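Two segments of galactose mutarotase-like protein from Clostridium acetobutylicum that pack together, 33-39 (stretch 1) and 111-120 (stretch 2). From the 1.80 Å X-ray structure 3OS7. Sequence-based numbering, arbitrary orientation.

Stretch 1 (33-39) IPDVGGN
Stretch 2 111-120: FIKNSKWTVH

Residues 33-39 form a compact loop without regular helix or strand through most of its length, and 111-120 run past it in the opposite direction, so that, measured CA to CA, Gly-37 lies 3.9 Å from Lys-113, Asp-35 4.1 Å from Lys-116 and Pro-34 4.9 Å from Trp-117. The contact buries 418 Å², summed over both sides. A type I turn from Ile-33 to Val-36 shapes the loop, closed by Val-36 N to Ile-33 O at 3.1 Å; Gly-37 (phi/psi 71/12) and Gly-38 (52/40) then carry the chain through left-handed conformations.

Stretch 2 begins with its own turn. Phe-111 O accepts Asn-114 N at 2.9 Å and Ser-115 OG (chi1 m) at 2.8 Å, while residues 112-114 keep helical phi/psi values near -68/-26, -66/-23 and -98/-5. The carbonyls of Ile-112 and Lys-113 meet Gly-37: its CA lies 3.4 Å from Ile-112 O and 3.4 Å from Lys-113 O, both CA-H...O contacts. A CB on Gly-37 would fall 2.4 Å from Lys-113 O, a clash, so the close approach depends on the bare backbone. The Lys-113 side chain (p, t, t, m) starts away from stretch 1, and its NZ bonds Asn-114 OD1 at 2.9 Å; a water joins Lys-113 O (2.9 Å) to Asn-39 ND2 (3.0 Å).

At Asn-114 (chi1 m) a second water donates to Asn-114 O at 2.9 Å and Asp-35 O at 2.7 Å, linking two carbonyls that cannot bond each other. Ser-115, now extended at -100/164, accepts Gly-37 N through its O at 2.9 Å and 167°, a nearly straight bond. Lys-116 (-82/127; m, t, t, t) lays its CD 3.7 Å from Asp-35 OD1, a contact of the aliphatic chain rather than of the amine.

Trp-117 (-106/160) supplies the other direct hydrogen bond, N to Pro-34 O at 2.9 Å and 163°. Its side chain points toward stretch 1 (chi1 m, chi2 55°) and sets one indole face against the glycines, covered by Gly-37 C and Gly-38 N, with Gly-38 N 3.6 Å from Trp-117 CD1. The ring is anchored by NE1 to Ile-112 O at 3.0 Å and 172°, which ties the turn to the indole. A third water donates to Trp-117 O at 2.6 Å and to Asp-35 OD1 (chi1 m) at 2.5 Å.

Strand begins at Thr-118, which points away. Val-119 (-75/127, chi1 t) closes the interface, its CG2 3.8 Å from CG of the C-gamma-exo Pro-34 ring in an apolar contact; His-120 lies beyond reach.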

ATOM      1  N   ILE A  33      -5.759  10.602  -7.551  1.00 16.02           N
ATOM      2  CA  ILE A  33      -5.769  11.983  -7.036  1.00 14.60           C
ATOM      3  C   ILE A  33      -4.329  12.483  -6.798  1.00 15.50           C
ATOM      4  O   ILE A  33      -3.762  12.302  -5.705  1.00 14.64           O
ATOM      5  CB  ILE A  33      -6.545  12.123  -5.718  1.00 16.43           C
ATOM      6  CG1 ILE A  33      -7.893  11.371  -5.735  1.00 17.45           C
ATOM      7  CG2 ILE A  33      -6.761  13.636  -5.417  1.00 15.34           C
ATOM      8  CD1 ILE A  33      -8.878  11.857  -6.770  1.00 23.64           C
ATOM      9  N   PRO A  34      -3.731  13.119  -7.812  1.00 15.51           N
ATOM     10  CA  PRO A  34      -2.349  13.584  -7.672  1.00 16.94           C
ATOM     11  C   PRO A  34      -2.092  14.486  -6.462  1.00 17.73           C
ATOM     12  O   PRO A  34      -1.090  14.285  -5.761  1.00 15.63           O
ATOM     13  CB  PRO A  34      -2.080  14.302  -8.997  1.00 20.84           C
ATOM     14  CG  PRO A  34      -3.010  13.644  -9.960  1.00 19.49           C
ATOM     15  CD  PRO A  34      -4.251  13.338  -9.169  1.00 18.19           C
ATOM     16  N   ASP A  35      -3.012  15.408  -6.177  1.00 16.89           N
ATOM     17  CA  ASP A  35      -2.862  16.334  -5.051  1.00 17.81           C
ATOM     18  C   ASP A  35      -2.798  15.705  -3.656  1.00 16.74           C
ATOM     19  O   ASP A  35      -2.314  16.342  -2.726  1.00 18.44           O
ATOM     20  CB  ASP A  35      -4.010  17.339  -5.036  1.00 19.00           C
ATOM     21  CG  ASP A  35      -3.769  18.528  -5.971  1.00 26.74           C
ATOM     22  OD1 ASP A  35      -2.632  18.705  -6.441  1.00 22.83           O
ATOM     23  OD2 ASP A  35      -4.722  19.281  -6.225  1.00 27.28           O
ATOM     24  N   VAL A  36      -3.311  14.480  -3.505  1.00 17.05           N
ATOM     25  CA  VAL A  36      -3.192  13.769  -2.246  1.00 15.16           C
ATOM     26  C   VAL A  36      -2.495  12.398  -2.465  1.00 13.79           C
ATOM     27  O   VAL A  36      -3.133  11.364  -2.662  1.00 14.05           O
ATOM     28  CB  VAL A  36      -4.547  13.622  -1.523  1.00 17.04           C
ATOM     29  CG1 VAL A  36      -4.352  13.027  -0.160  1.00 13.52           C
ATOM     30  CG2 VAL A  36      -5.284  15.011  -1.403  1.00 15.83           C
ATOM     31  N   GLY A  37      -1.177  12.420  -2.432  1.00 15.47           N
ATOM     32  CA  GLY A  37      -0.390  11.183  -2.427  1.00 14.15           C
ATOM     33  C   GLY A  37      -0.372  10.405  -3.711  1.00 14.52           C
ATOM     34  O   GLY A  37       0.084   9.253  -3.719  1.00 16.84           O
ATOM     35  N   GLY A  38      -0.843  10.993  -4.810  1.00 13.47           N
ATOM     36  CA  GLY A  38      -1.037  10.205  -6.039  1.00 15.62           C
ATOM     37  C   GLY A  38      -1.858   8.964  -5.750  1.00 15.54           C
ATOM     38  O   GLY A  38      -1.618   7.889  -6.313  1.00 15.53           O
ATOM     39  N   ASN A  39      -2.875   9.127  -4.899  1.00 13.95           N
ATOM     40  CA  ASN A  39      -3.631   7.990  -4.389  1.00 11.59           C
ATOM     41  C   ASN A  39      -4.659   7.551  -5.429  1.00 13.38           C
ATOM     42  O   ASN A  39      -5.509   8.337  -5.837  1.00 12.08           O
ATOM     43  CB  ASN A  39      -4.296   8.398  -3.069  1.00 13.05           C
ATOM     44  CG  ASN A  39      -4.922   7.226  -2.323  1.00 13.60           C
ATOM     45  OD1 ASN A  39      -5.476   6.304  -2.938  1.00 14.53           O
ATOM     46  ND2 ASN A  39      -4.893   7.295  -0.976  1.00 12.80           N
ATOM     47  N   PHE A 111       5.122  11.384   4.954  1.00 12.43           N
ATOM     48  CA  PHE A 111       4.320  12.533   4.504  1.00 17.07           C
ATOM     49  C   PHE A 111       3.966  12.466   3.021  1.00 15.78           C
ATOM     50  O   PHE A 111       3.135  13.248   2.559  1.00 16.93           O
ATOM     51  CB  PHE A 111       5.061  13.863   4.777  1.00 17.17           C
ATOM     52  CG  PHE A 111       6.420  13.911   4.170  1.00 19.04           C
ATOM     53  CD1 PHE A 111       6.597  14.293   2.851  1.00 20.77           C
ATOM     54  CD2 PHE A 111       7.531  13.533   4.903  1.00 19.60           C
ATOM     55  CE1 PHE A 111       7.857  14.284   2.271  1.00 22.79           C
ATOM     56  CE2 PHE A 111       8.783  13.502   4.338  1.00 22.11           C
ATOM     57  CZ  PHE A 111       8.959  13.894   3.009  1.00 22.98           C
ATOM     58  N   ILE A 112       4.579  11.566   2.259  1.00 15.33           N
ATOM     59  CA  ILE A 112       4.362  11.601   0.821  1.00 14.43           C
ATOM     60  C   ILE A 112       2.915  11.226   0.479  1.00 13.25           C
ATOM     61  O   ILE A 112       2.382  11.683  -0.502  1.00 15.16           O
ATOM     62  CB  ILE A 112       5.401  10.772  -0.022  1.00 16.78           C
ATOM     63  CG1 ILE A 112       5.332   9.286   0.280  1.00 17.63           C
ATOM     64  CG2 ILE A 112       6.840  11.328   0.174  1.00 18.42           C
ATOM     65  CD1 ILE A 112       6.320   8.474  -0.595  1.00 18.03           C
ATOM     66  N   LYS A 113       2.263  10.459   1.343  1.00 13.24           N
ATOM     67  CA  LYS A 113       0.845  10.126   1.166  1.00 12.84           C
ATOM     68  C   LYS A 113      -0.074  11.349   1.295  1.00 14.80           C
ATOM     69  O   LYS A 113      -1.202  11.308   0.831  1.00 17.03           O
ATOM     70  CB  LYS A 113       0.376   9.088   2.196  1.00 12.92           C
ATOM     71  CG  LYS A 113       0.442   9.537   3.649  1.00 15.96           C
ATOM     72  CD  LYS A 113       0.118   8.361   4.622  1.00 14.48           C
ATOM     73  CE  LYS A 113      -0.210   8.865   5.974  1.00 17.50           C
ATOM     74  NZ  LYS A 113       0.732   9.868   6.482  1.00 23.16           N
ATOM     75  N   ASN A 114       0.400  12.383   1.988  1.00 14.54           N
ATOM     76  CA  ASN A 114      -0.396  13.617   2.201  1.00 17.23           C
ATOM     77  C   ASN A 114      -0.033  14.727   1.229  1.00 19.36           C
ATOM     78  O   ASN A 114      -0.654  15.786   1.232  1.00 21.04           O
ATOM     79  CB  ASN A 114      -0.166  14.159   3.617  1.00 18.99           C
ATOM     80  CG  ASN A 114      -0.404  13.123   4.717  1.00 23.55           C
ATOM     81  OD1 ASN A 114       0.537  12.491   5.177  1.00 22.78           O
ATOM     82  ND2 ASN A 114      -1.655  12.970   5.157  1.00 26.20           N
ATOM     83  N   SER A 115       0.985  14.504   0.410  1.00 17.49           N
ATOM     84  CA  SER A 115       1.640  15.577  -0.350  1.00 18.63           C
ATOM     85  C   SER A 115       1.178  15.645  -1.789  1.00 16.24           C
ATOM     86  O   SER A 115       0.552  14.720  -2.287  1.00 13.45           O
ATOM     87  CB  SER A 115       3.151  15.375  -0.289  1.00 20.68           C
ATOM     88  OG  SER A 115       3.574  15.574   1.039  1.00 23.61           O
ATOM     89  N   LYS A 116       1.462  16.760  -2.456  1.00 16.36           N
ATOM     90  CA  LYS A 116       1.069  16.916  -3.862  1.00 16.20           C
ATOM     91  C   LYS A 116       2.066  16.246  -4.781  1.00 17.29           C
ATOM     92  O   LYS A 116       3.256  16.488  -4.682  1.00 20.16           O
ATOM     93  CB  LYS A 116       0.986  18.387  -4.258  1.00 18.14           C
ATOM     94  CG  LYS A 116      -0.031  19.181  -3.476  1.00 28.20           C
ATOM     95  CD  LYS A 116      -0.294  20.540  -4.158  1.00 36.39           C
ATOM     96  CE  LYS A 116      -0.967  21.488  -3.184  1.00 45.25           C
ATOM     97  NZ  LYS A 116      -1.447  22.729  -3.869  1.00 58.70           N
ATOM     98  N   TRP A 117       1.559  15.389  -5.658  1.00 16.44           N
ATOM     99  CA  TRP A 117       2.332  14.770  -6.690  1.00 15.30           C
ATOM    100  C   TRP A 117       1.950  15.424  -8.000  1.00 16.51           C
ATOM    101  O   TRP A 117       0.883  16.048  -8.092  1.00 19.69           O
ATOM    102  CB  TRP A 117       2.038  13.277  -6.743  1.00 14.15           C
ATOM    103  CG  TRP A 117       2.518  12.488  -5.558  1.00 13.29           C
ATOM    104  CD1 TRP A 117       2.219  12.717  -4.230  1.00 13.03           C
ATOM    105  CD2 TRP A 117       3.265  11.259  -5.580  1.00 12.06           C
ATOM    106  NE1 TRP A 117       2.785  11.754  -3.444  1.00 13.36           N
ATOM    107  CE2 TRP A 117       3.432  10.846  -4.242  1.00 15.60           C
ATOM    108  CE3 TRP A 117       3.856  10.509  -6.593  1.00 14.79           C
ATOM    109  CZ2 TRP A 117       4.148   9.696  -3.895  1.00 12.76           C
ATOM    110  CZ3 TRP A 117       4.566   9.382  -6.252  1.00 15.22           C
ATOM    111  CH2 TRP A 117       4.712   8.987  -4.913  1.00 13.63           C
ATOM    112  N   THR A 118       2.807  15.297  -9.008  1.00 17.44           N
ATOM    113  CA  THR A 118       2.530  15.866 -10.320  1.00 19.72           C
ATOM    114  C   THR A 118       2.392  14.763 -11.347  1.00 18.74           C
ATOM    115  O   THR A 118       2.983  13.694 -11.199  1.00 18.66           O
ATOM    116  CB  THR A 118       3.588  16.856 -10.717  1.00 22.30           C
ATOM    117  OG1 THR A 118       4.852  16.216 -10.729  1.00 21.66           O
ATOM    118  CG2 THR A 118       3.622  18.010  -9.691  1.00 24.70           C
ATOM    119  N   VAL A 119       1.560  15.001 -12.347  1.00 18.81           N
ATOM    120  CA  VAL A 119       1.319  14.013 -13.391  1.00 18.62           C
ATOM    121  C   VAL A 119       2.530  14.004 -14.303  1.00 20.41           C
ATOM    122  O   VAL A 119       2.961  15.047 -14.803  1.00 19.35           O
ATOM    123  CB  VAL A 119       0.024  14.304 -14.166  1.00 21.88           C
ATOM    124  CG1 VAL A 119      -0.130  13.349 -15.336  1.00 20.33           C
ATOM    125  CG2 VAL A 119      -1.174  14.203 -13.256  1.00 19.92           C
ATOM    126  N   HIS A 120       3.089  12.818 -14.521  1.00 17.15           N
ATOM    127  CA  HIS A 120       4.324  12.686 -15.261  1.00 19.82           C
ATOM    128  C   HIS A 120       4.064  12.173 -16.678  1.00 20.06           C
ATOM    129  O   HIS A 120       4.737  12.595 -17.631  1.00 19.88           O
ATOM    130  CB  HIS A 120       5.270  11.780 -14.461  1.00 18.87           C
ATOM    131  CG  HIS A 120       6.562  11.498 -15.138  1.00 23.21           C
ATOM    132  ND1 HIS A 120       7.569  12.441 -15.241  1.00 28.67           N
ATOM    133  CD2 HIS A 120       7.020  10.380 -15.751  1.00 23.25           C
ATOM    134  CE1 HIS A 120       8.593  11.907 -15.888  1.00 33.30           C
ATOM    135  NE2 HIS A 120       8.291  10.654 -16.197  1.00 28.84           N
TER
HETATM  136  O   HOH W   1      -0.700  18.069  -7.876  1.00 29.80           O
HETATM  137  O   HOH W   2      -1.914  17.692  -0.476  1.00 31.32           O
HETATM  138  O   HOH W   3      -2.500   8.816  -0.062  1.00 15.49           O